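Local coordinates for protein UDP-glucose:anthocyanidin 3-O-glucosyltransferase (Clitoria ternatea, PDB 4REL) that is a plant glycosyltransferase of the GT-B fold, built of two Rossmann-like domains, and holds kaempferol in this crystal, at residues A[35-46]-A[58-66]; A[79-87]-A[189-197]. All coordinates share one frame; numbering follows the deposited sequence. Where two conformers were deposited one is given.

Contact 1: A[35-46]-A[58-66]; sequences TSFSFIGTHSSN and NIRVFTISD. With ACT (acetate ion), chain G.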
loop_
_atom_site.group_PDB
_atom_site.type_symbol
_atom_site.label_atom_id
_atom_site.label_comp_id
_atom_site.label_asym_id
_atom_site.label_seq_id
_atom_site.Cartn_x
_atom_site.Cartn_y
_atom_site.Cartn_z
ATOM N N THR A 35 13.324 24.363 -4.812
ATOM C CA THR A 35 13.601 23.233 -5.695
ATOM C C THR A 35 12.344 22.904 -6.493
ATOM O O THR A 35 11.239 22.985 -5.958
ATOM C CB THR A 35 14.018 22.008 -4.865
ATOM O OG1 THR A 35 15.272 22.282 -4.225
ATOM C CG2 THR A 35 14.163 20.770 -5.734
ATOM N N SER A 36 12.520 22.568 -7.770
ATOM C CA SER A 36 11.406 22.219 -8.651
ATOM C C SER A 36 11.100 20.742 -8.539
ATOM O O SER A 36 12.019 19.921 -8.566
ATOM C CB SER A 36 11.761 22.516 -10.106
ATOM O OG SER A 36 12.033 23.903 -10.275
ATOM N N PHE A 37 9.813 20.415 -8.440
ATOM C CA PHE A 37 9.359 19.029 -8.421
ATOM C C PHE A 37 8.378 18.820 -9.569
ATOM O O PHE A 37 7.339 19.479 -9.646
ATOM C CB PHE A 37 8.715 18.688 -7.068
ATOM C CG PHE A 37 9.695 18.711 -5.918
ATOM C CD1 PHE A 37 10.287 17.538 -5.470
ATOM C CD2 PHE A 37 10.062 19.911 -5.321
ATOM C CE1 PHE A 37 11.204 17.550 -4.420
ATOM C CE2 PHE A 37 10.985 19.932 -4.275
ATOM C CZ PHE A 37 11.552 18.749 -3.824
ATOM N N SER A 38 8.722 17.906 -10.468
ATOM C CA SER A 38 7.929 17.689 -11.665
ATOM C C SER A 38 7.314 16.300 -11.601
ATOM O O SER A 38 8.016 15.297 -11.721
ATOM C CB SER A 38 8.799 17.851 -12.914
ATOM O OG SER A 38 9.227 19.211 -13.080
ATOM N N PHE A 39 6.002 16.261 -11.403
ATOM C CA PHE A 39 5.261 15.019 -11.176
ATOM C C PHE A 39 4.683 14.556 -12.510
ATOM O O PHE A 39 3.851 15.234 -13.111
ATOM C CB PHE A 39 4.144 15.286 -10.156
ATOM C CG PHE A 39 3.616 14.055 -9.478
ATOM C CD1 PHE A 39 4.123 13.655 -8.251
ATOM C CD2 PHE A 39 2.603 13.308 -10.057
ATOM C CE1 PHE A 39 3.634 12.530 -7.607
ATOM C CE2 PHE A 39 2.103 12.174 -9.417
ATOM C CZ PHE A 39 2.620 11.788 -8.198
ATOM N N ILE A 40 5.119 13.390 -12.968
ATOM C CA ILE A 40 4.834 12.956 -14.328
ATOM C C ILE A 40 3.929 11.729 -14.287
ATOM O O ILE A 40 4.368 10.632 -13.941
ATOM C CB ILE A 40 6.142 12.612 -15.074
ATOM C CG1 ILE A 40 7.076 13.831 -15.099
ATOM C CG2 ILE A 40 5.847 12.125 -16.488
ATOM C CD1 ILE A 40 8.525 13.501 -15.507
ATOM N N GLY A 41 2.659 11.921 -14.630
ATOM C CA GLY A 41 1.694 10.828 -14.594
ATOM C C GLY A 41 0.950 10.694 -15.905
ATOM O O GLY A 41 1.278 11.375 -16.877
ATOM N N THR A 42 -0.051 9.818 -15.939
ATOM C CA THR A 42 -0.896 9.677 -17.119
ATOM C C THR A 42 -2.102 10.589 -16.951
ATOM O O THR A 42 -2.306 11.156 -15.874
ATOM C CB THR A 42 -1.393 8.241 -17.272
ATOM O OG1 THR A 42 -2.129 7.874 -16.094
ATOM C CG2 THR A 42 -0.221 7.283 -17.426
ATOM N N HIS A 43 -2.915 10.726 -17.994
ATOM C CA HIS A 43 -4.105 11.563 -17.868
ATOM C C HIS A 43 -4.978 11.009 -16.748
ATOM O O HIS A 43 -5.438 11.755 -15.885
ATOM C CB HIS A 43 -4.875 11.666 -19.187
ATOM C CG HIS A 43 -6.153 12.437 -19.073
ATOM N ND1 HIS A 43 -6.226 13.795 -19.291
ATOM C CD2 HIS A 43 -7.405 12.038 -18.745
ATOM C CE1 HIS A 43 -7.471 14.200 -19.111
ATOM N NE2 HIS A 43 -8.206 13.154 -18.779
ATOM N N SER A 44 -5.168 9.695 -16.724
ATOM C CA SER A 44 -6.009 9.102 -15.692
ATOM C C SER A 44 -5.408 9.208 -14.282
ATOM O O SER A 44 -6.141 9.422 -13.320
ATOM C CB SER A 44 -6.380 7.656 -16.036
ATOM O OG SER A 44 -5.239 6.851 -16.122
ATOM N N SER A 45 -4.089 9.078 -14.148
ATOM C CA SER A 45 -3.497 9.158 -12.813
ATOM C C SER A 45 -3.471 10.601 -12.321
ATOM O O SER A 45 -3.621 10.861 -11.122
ATOM C CB SER A 45 -2.107 8.507 -12.742
ATOM O OG SER A 45 -1.081 9.334 -13.262
ATOM N N ASN A 46 -3.282 11.538 -13.247
ATOM C CA ASN A 46 -3.295 12.949 -12.880
ATOM C C ASN A 46 -4.706 13.383 -12.490
ATOM O O ASN A 46 -4.886 14.137 -11.538
ATOM C CB ASN A 46 -2.718 13.827 -13.995
ATOM C CG ASN A 46 -1.207 13.673 -14.144
ATOM O OD1 ASN A 46 -0.529 13.165 -13.252
ATOM N ND2 ASN A 46 -0.675 14.143 -15.268
ATOM N N ASN A 58 5.910 24.999 -6.325
ATOM C CA ASN A 58 7.090 24.309 -6.847
ATOM C C ASN A 58 6.837 22.861 -7.300
ATOM O O ASN A 58 7.778 22.140 -7.647
ATOM C CB ASN A 58 8.279 24.400 -5.876
ATOM C CG ASN A 58 8.011 23.740 -4.532
ATOM O OD1 ASN A 58 6.875 23.703 -4.045
ATOM N ND2 ASN A 58 9.068 23.216 -3.921
ATOM N N ILE A 59 5.567 22.451 -7.298
ATOM C CA ILE A 59 5.174 21.172 -7.886
ATOM C C ILE A 59 4.399 21.450 -9.168
ATOM O O ILE A 59 3.440 22.235 -9.175
ATOM C CB ILE A 59 4.294 20.321 -6.940
ATOM C CG1 ILE A 59 5.059 19.986 -5.656
ATOM C CG2 ILE A 59 3.849 19.054 -7.651
ATOM C CD1 ILE A 59 4.245 19.176 -4.637
ATOM N N ARG A 60 4.830 20.834 -10.262
ATOM C CA ARG A 60 4.150 21.000 -11.539
ATOM C C ARG A 60 3.798 19.624 -12.049
ATOM O O ARG A 60 4.553 18.677 -11.836
ATOM C CB ARG A 60 5.052 21.715 -12.541
ATOM C CG ARG A 60 5.348 23.155 -12.148
ATOM C CD ARG A 60 6.496 23.755 -12.951
ATOM N NE ARG A 60 6.832 25.093 -12.451
ATOM C CZ ARG A 60 7.721 25.335 -11.490
ATOM N NH1 ARG A 60 8.386 24.336 -10.931
ATOM N NH2 ARG A 60 7.952 26.583 -11.092
ATOM N N VAL A 61 2.664 19.519 -12.732
ATOM C CA VAL A 61 2.161 18.215 -13.155
ATOM C C VAL A 61 2.249 18.077 -14.668
ATOM O O VAL A 61 1.853 18.983 -15.407
ATOM C CB VAL A 61 0.715 18.024 -12.683
ATOM C CG1 VAL A 61 0.143 16.712 -13.215
ATOM C CG2 VAL A 61 0.665 18.047 -11.162
ATOM N N PHE A 62 2.797 16.953 -15.126
ATOM C CA PHE A 62 2.932 16.699 -16.558
ATOM C C PHE A 62 2.293 15.375 -16.927
ATOM O O PHE A 62 2.134 14.496 -16.075
ATOM C CB PHE A 62 4.408 16.744 -16.971
ATOM C CG PHE A 62 5.076 18.043 -16.610
ATOM C CD1 PHE A 62 4.912 19.158 -17.409
ATOM C CD2 PHE A 62 5.828 18.160 -15.446
ATOM C CE1 PHE A 62 5.491 20.363 -17.068
ATOM C CE2 PHE A 62 6.416 19.369 -15.099
ATOM C CZ PHE A 62 6.250 20.470 -15.912
ATOM N N THR A 63 1.912 15.242 -18.193
ATOM C CA THR A 63 1.160 14.069 -18.637
ATOM C C THR A 63 1.882 13.281 -19.727
ATOM O O THR A 63 2.310 13.845 -20.736
ATOM C CB THR A 63 -0.211 14.484 -19.175
ATOM O OG1 THR A 63 -0.928 15.204 -18.161
ATOM C CG2 THR A 63 -1.024 13.264 -19.600
ATOM N N ILE A 64 1.989 11.970 -19.523
ATOM C CA ILE A 64 2.533 11.065 -20.538
ATOM C C ILE A 64 1.496 10.004 -20.925
ATOM O O ILE A 64 0.428 9.910 -20.311
ATOM C CB ILE A 64 3.832 10.387 -20.079
ATOM C CG1 ILE A 64 3.597 9.570 -18.806
ATOM C CG2 ILE A 64 4.940 11.428 -19.873
ATOM C CD1 ILE A 64 4.831 8.797 -18.322
ATOM N N SER A 65 1.811 9.211 -21.944
ATOM C CA SER A 65 0.875 8.190 -22.434
ATOM C C SER A 65 0.582 7.090 -21.411
ATOM O O SER A 65 1.460 6.705 -20.640
ATOM C CB SER A 65 1.431 7.538 -23.706
ATOM O OG SER A 65 0.558 6.514 -24.165
ATOM N N ASP A 66 -0.649 6.570 -21.419
ATOM C CA ASP A 66 -0.980 5.407 -20.600
ATOM C C ASP A 66 -0.779 4.083 -21.338
ATOM O O ASP A 66 -0.944 3.010 -20.753
ATOM C CB ASP A 66 -2.404 5.501 -20.025
ATOM C CG ASP A 66 -3.486 5.603 -21.100
ATOM O OD1 ASP A 66 -3.198 5.426 -22.303
ATOM O OD2 ASP A 66 -4.654 5.858 -20.731
HETATM C C ACT G . 9.967 26.363 -8.315
HETATM O O ACT G . 10.170 25.472 -9.170
HETATM O OXT ACT G . 8.996 27.150 -8.415
HETATM C CH3 ACT G . 10.989 26.572 -7.230
HETATM O O HOH W 1 8.395 21.498 -11.446
HETATM O O HOH W 2 -2.240 9.519 -20.524
HETATM O O HOH W 3 -5.654 5.172 -18.425
HETATM O O HOH W 4 -4.589 8.228 -19.150
#

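Contact 2: A[79-87]-A[189-197]; sequences IEKLDLFLS and ETLFSRTLN. With KMP (3,5,7-trihydroxy-2-(4-hydroxyphenyl)-4H-chromen-4-one), chain B.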
loop_
_atom_site.group_PDB
_atom_site.type_symbol
_atom_site.label_atom_id
_atom_site.label_comp_id
_atom_site.label_asym_id
_atom_site.label_seq_id
_atom_site.Cartn_x
_atom_site.Cartn_y
_atom_site.Cartn_z
ATOM N N ILE A 79 -4.394 -6.536 -14.389
ATOM C CA ILE A 79 -3.008 -6.500 -14.838
ATOM C C ILE A 79 -2.844 -5.820 -16.196
ATOM O O ILE A 79 -1.792 -5.240 -16.482
ATOM C CB ILE A 79 -2.389 -7.907 -14.879
ATOM C CG1 ILE A 79 -2.568 -8.597 -13.523
ATOM C CG2 ILE A 79 -0.902 -7.841 -15.188
ATOM C CD1 ILE A 79 -1.967 -7.808 -12.371
ATOM N N GLU A 80 -3.875 -5.887 -17.033
ATOM C CA GLU A 80 -3.744 -5.385 -18.406
ATOM C C GLU A 80 -3.265 -3.938 -18.500
ATOM O O GLU A 80 -2.306 -3.646 -19.221
ATOM C CB GLU A 80 -5.036 -5.540 -19.208
ATOM C CG GLU A 80 -4.876 -4.955 -20.608
ATOM C CD GLU A 80 -5.950 -5.385 -21.577
ATOM O OE1 GLU A 80 -6.780 -6.243 -21.215
ATOM O OE2 GLU A 80 -5.962 -4.849 -22.705
ATOM N N LYS A 81 -3.914 -3.029 -17.776
ATOM C CA LYS A 81 -3.514 -1.626 -17.861
ATOM C C LYS A 81 -2.108 -1.399 -17.330
ATOM O O LYS A 81 -1.405 -0.488 -17.796
ATOM C CB LYS A 81 -4.519 -0.713 -17.153
ATOM C CG LYS A 81 -5.820 -0.533 -17.940
ATOM C CD LYS A 81 -6.842 0.253 -17.139
ATOM C CE LYS A 81 -8.022 0.651 -18.008
ATOM N NZ LYS A 81 -9.113 1.249 -17.194
ATOM N N LEU A 82 -1.695 -2.217 -16.364
ATOM C CA LEU A 82 -0.327 -2.146 -15.843
ATOM C C LEU A 82 0.668 -2.526 -16.938
ATOM O O LEU A 82 1.657 -1.826 -17.157
ATOM C CB LEU A 82 -0.114 -3.063 -14.630
ATOM C CG LEU A 82 -1.137 -3.150 -13.498
ATOM C CD1 LEU A 82 -0.571 -3.960 -12.338
ATOM C CD2 LEU A 82 -1.580 -1.799 -13.020
ATOM N N ASP A 83 0.421 -3.651 -17.607
ATOM C CA ASP A 83 1.276 -4.064 -18.723
ATOM C C ASP A 83 1.357 -2.984 -19.801
ATOM O O ASP A 83 2.438 -2.681 -20.316
ATOM C CB ASP A 83 0.729 -5.339 -19.373
ATOM C CG ASP A 83 0.874 -6.579 -18.495
ATOM O OD1 ASP A 83 1.731 -6.599 -17.592
ATOM O OD2 ASP A 83 0.135 -7.556 -18.738
ATOM N N LEU A 84 0.202 -2.429 -20.170
ATOM C CA LEU A 84 0.149 -1.452 -21.261
ATOM C C LEU A 84 0.957 -0.209 -20.921
ATOM O O LEU A 84 1.701 0.302 -21.765
ATOM C CB LEU A 84 -1.301 -1.093 -21.623
ATOM C CG LEU A 84 -2.085 -2.203 -22.344
ATOM C CD1 LEU A 84 -3.548 -1.814 -22.537
ATOM C CD2 LEU A 84 -1.447 -2.522 -23.702
ATOM N N PHE A 85 0.841 0.271 -19.686
ATOM C CA PHE A 85 1.683 1.395 -19.283
ATOM C C PHE A 85 3.161 1.018 -19.279
ATOM O O PHE A 85 3.993 1.758 -19.785
ATOM C CB PHE A 85 1.314 1.936 -17.899
ATOM C CG PHE A 85 2.262 3.001 -17.419
ATOM C CD1 PHE A 85 2.233 4.273 -17.985
ATOM C CD2 PHE A 85 3.207 2.720 -16.448
ATOM C CE1 PHE A 85 3.113 5.252 -17.567
ATOM C CE2 PHE A 85 4.103 3.697 -16.026
ATOM C CZ PHE A 85 4.050 4.965 -16.580
ATOM N N LEU A 86 3.497 -0.122 -18.680
ATOM C CA LEU A 86 4.904 -0.492 -18.601
ATOM C C LEU A 86 5.482 -0.686 -20.009
ATOM O O LEU A 86 6.666 -0.416 -20.237
ATOM C CB LEU A 86 5.107 -1.748 -17.737
ATOM C CG LEU A 86 4.812 -1.594 -16.246
ATOM C CD1 LEU A 86 4.747 -2.970 -15.556
ATOM C CD2 LEU A 86 5.843 -0.711 -15.562
ATOM N N SER A 87 4.650 -1.126 -20.951
ATOM C CA SER A 87 5.130 -1.370 -22.313
ATOM C C SER A 87 5.539 -0.097 -23.053
ATOM O O SER A 87 6.191 -0.177 -24.095
ATOM C CB SER A 87 4.092 -2.135 -23.142
ATOM O OG SER A 87 3.053 -1.272 -23.590
ATOM N N GLU A 189 3.400 -15.679 -17.303
ATOM C CA GLU A 189 4.192 -14.474 -16.997
ATOM C C GLU A 189 3.637 -13.272 -17.731
ATOM O O GLU A 189 3.155 -13.382 -18.857
ATOM C CB GLU A 189 5.656 -14.637 -17.392
ATOM C CG GLU A 189 6.374 -15.766 -16.696
ATOM C CD GLU A 189 7.859 -15.772 -16.995
ATOM O OE1 GLU A 189 8.364 -16.805 -17.488
ATOM O OE2 GLU A 189 8.517 -14.743 -16.730
ATOM N N THR A 190 3.711 -12.112 -17.098
ATOM C CA THR A 190 3.226 -10.896 -17.731
ATOM C C THR A 190 4.350 -9.878 -17.710
ATOM O O THR A 190 5.335 -10.061 -16.991
ATOM C CB THR A 190 2.005 -10.328 -16.991
ATOM O OG1 THR A 190 2.374 -10.011 -15.641
ATOM C CG2 THR A 190 0.850 -11.344 -16.988
ATOM N N LEU A 191 4.220 -8.809 -18.490
ATOM C CA LEU A 191 5.243 -7.772 -18.456
ATOM C C LEU A 191 5.358 -7.238 -17.034
ATOM O O LEU A 191 6.453 -6.931 -16.560
ATOM C CB LEU A 191 4.922 -6.638 -19.440
ATOM C CG LEU A 191 5.852 -5.427 -19.371
ATOM C CD1 LEU A 191 7.288 -5.832 -19.629
ATOM C CD2 LEU A 191 5.406 -4.376 -20.389
ATOM N N PHE A 192 4.225 -7.165 -16.341
ATOM C CA PHE A 192 4.213 -6.706 -14.954
ATOM C C PHE A 192 4.981 -7.667 -14.049
ATOM O O PHE A 192 5.806 -7.242 -13.244
ATOM C CB PHE A 192 2.773 -6.527 -14.469
ATOM C CG PHE A 192 2.656 -6.146 -13.021
ATOM C CD1 PHE A 192 3.111 -4.917 -12.571
ATOM C CD2 PHE A 192 2.060 -7.008 -12.116
ATOM C CE1 PHE A 192 2.990 -4.558 -11.237
ATOM C CE2 PHE A 192 1.938 -6.656 -10.779
ATOM C CZ PHE A 192 2.402 -5.428 -10.343
ATOM N N SER A 193 4.726 -8.967 -14.175
ATOM C CA SER A 193 5.435 -9.915 -13.315
ATOM C C SER A 193 6.929 -9.921 -13.602
ATOM O O SER A 193 7.738 -10.032 -12.680
ATOM C CB SER A 193 4.857 -11.338 -13.399
ATOM O OG SER A 193 5.200 -11.968 -14.618
ATOM N N ARG A 194 7.303 -9.795 -14.874
ATOM C CA ARG A 194 8.713 -9.766 -15.255
ATOM C C ARG A 194 9.412 -8.536 -14.694
ATOM O O ARG A 194 10.578 -8.592 -14.286
ATOM C CB ARG A 194 8.858 -9.798 -16.777
ATOM C CG ARG A 194 8.349 -11.088 -17.404
ATOM C CD ARG A 194 8.589 -11.114 -18.908
ATOM N NE ARG A 194 8.158 -12.374 -19.508
ATOM C CZ ARG A 194 6.981 -12.558 -20.103
ATOM N NH1 ARG A 194 6.114 -11.557 -20.186
ATOM N NH2 ARG A 194 6.674 -13.740 -20.618
ATOM N N THR A 195 8.693 -7.422 -14.690
ATOM C CA THR A 195 9.199 -6.180 -14.120
ATOM C C THR A 195 9.450 -6.333 -12.611
ATOM O O THR A 195 10.522 -5.973 -12.108
ATOM C CB THR A 195 8.217 -5.026 -14.401
ATOM O OG1 THR A 195 8.110 -4.832 -15.820
ATOM C CG2 THR A 195 8.695 -3.751 -13.767
ATOM N N LEU A 196 8.476 -6.878 -11.887
ATOM C CA LEU A 196 8.670 -7.119 -10.459
ATOM C C LEU A 196 9.841 -8.069 -10.224
ATOM O O LEU A 196 10.674 -7.835 -9.348
ATOM C CB LEU A 196 7.385 -7.631 -9.792
ATOM C CG LEU A 196 6.526 -6.521 -9.162
ATOM C CD1 LEU A 196 6.203 -5.405 -10.155
ATOM C CD2 LEU A 196 5.245 -7.082 -8.583
ATOM N N ASN A 197 9.946 -9.117 -11.034
ATOM C CA ASN A 197 11.021 -10.080 -10.837
ATOM C C ASN A 197 12.414 -9.533 -11.124
ATOM O O ASN A 197 13.401 -10.162 -10.780
ATOM C CB ASN A 197 10.778 -11.329 -11.673
ATOM C CG ASN A 197 9.631 -12.150 -11.146
ATOM O OD1 ASN A 197 8.989 -12.894 -11.889
ATOM N ND2 ASN A 197 9.351 -12.003 -9.855
HETATM C C1 KMP B . 3.319 -8.038 -5.615
HETATM C C2 KMP B . 3.094 -6.777 -5.090
HETATM C C3 KMP B . 2.089 -5.905 -5.736
HETATM C C4 KMP B . 1.353 -6.403 -6.915
HETATM C C5 KMP B . 1.653 -7.681 -7.371
HETATM C C6 KMP B . 2.610 -8.474 -6.733
HETATM C C9 KMP B . 1.805 -4.548 -5.216
HETATM C C10 KMP B . 0.785 -3.741 -5.926
HETATM C C11 KMP B . 0.098 -4.338 -7.118
HETATM C C14 KMP B . -0.946 -3.596 -7.891
HETATM C C15 KMP B . -1.157 -2.228 -7.733
HETATM C C16 KMP B . -2.137 -1.576 -8.466
HETATM C C17 KMP B . -2.918 -2.287 -9.362
HETATM C C18 KMP B . -2.714 -3.650 -9.530
HETATM C C19 KMP B . -1.729 -4.300 -8.798
HETATM O O12 KMP B . 0.412 -5.616 -7.538
HETATM O O13 KMP B . 2.414 -4.108 -4.213
HETATM O O24 KMP B . -3.883 -1.641 -10.077
HETATM O O27 KMP B . 0.507 -2.495 -5.453
HETATM O O29 KMP B . 2.862 -9.718 -7.225
HETATM O O30 KMP B . 3.776 -6.331 -3.999
#

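Contact 1: A[35-46]-A[58-66]
With CG held beside its backbone N (chi1 -71°), Asn46 turns its amide back from the first turn of the helix onto strand 59-64, and Asn58, its CG set between the backbone N and the carbonyl carbon (chi1 62°), bends its own amide toward Thr35. Strands 36-42 and 59-64 are the two parallel strands of a beta-alpha-beta unit, joined through helix 43-50, with 59-64 the edge strand of the Rossmann-like sheet. Asn58 works at the start of the ladder, its ND2 donating to Thr35 O (3.0 Å) and meeting the edge of the Phe37 ring; Asn46 bonds Phe62 O near the other end, and the rung from Ile64 N to Gly41 O (2.8 Å) lies beyond it. Arg60 reaches out extended on the side where Ser38 and Phe62 lie and grips an acetate ion, probably from the crystallisation liquor, NH1 to O at 2.8 Å; a water joins NH1 to Ser38 OG, which also bonds His6. Thr42 and Ser45 form the helix's capping box. Ile40 CG2 packs on Ile64 CG2 (3.6 Å). Phe62 O is held twice, by Gly41 N and Asn46 ND2 from opposite faces of its carbonyl plane, Asn46 ND2 at 2.9 Å and 61° out of that plane.

Contact 2: A[79-87]-A[189-197]
Leu82 lays CD1 over the centre of the Phe192 ring, 3.7 Å from its centroid and 6° off the normal, a CH-pi contact at the heart of the tight side. Phe192 has CG anti to its backbone N (chi1 176°), which carries the ring across to helix 80-86 and on to kaempferol, where Phe192 CZ lies 3.4 Å from O12 of the ligand. Leu82 CD1 also meets the ligand, at C18 (3.5 Å), packing against both. Leu86 CD1 closes on the edge of the same ring, near its plane, and meets Thr195 OG1 tip to tip. Asp83 OD1 takes the N-H of Phe192 (2.8 Å), nearly along its own C-O axis, and so ties a side chain of one helix to the first turn of the other, which Thr190 and Ser193 start with a capping box. The solvent side holds the exposed Ser87 and the partly exposed Leu191, yet Leu191 CD2 still sits close to the backbone, 3.4 Å from both Ser87 N and Asp83 O. The two short helices cross at 67°. Helix 80-86 follows strand 59-64 in the chain, with Phe85 against Pro13, while helix 191-197 has Leu196 against Phe116 and Asn197 on helix 148-157.

How the contacts relate
Contact 1 joins neighbouring strands at one margin of the seven-stranded parallel sheet, with 59-64 outermost, whereas contact 2 pairs two short helices beside the kaempferol pocket. Contact 1 is the more buried, with 11 of its 19 touching residues buried against 3 of 9 in contact 2. They also hold together differently: backbone hydrogen bonds carry 35-46 with 58-66, and contact 2 rests chiefly on aliphatic and aromatic packing with one carboxylate-to-backbone bond. Contact 1 buries about twice the area, 825 against 402 Å². Strand 59-64 and helix 80-86 are consecutive elements, and the contacts touch through Phe85, whose ring meets Thr42, Ile64 and Ser65, the closest approach being Phe85 CD1 to Ser65 O at 3.7 Å.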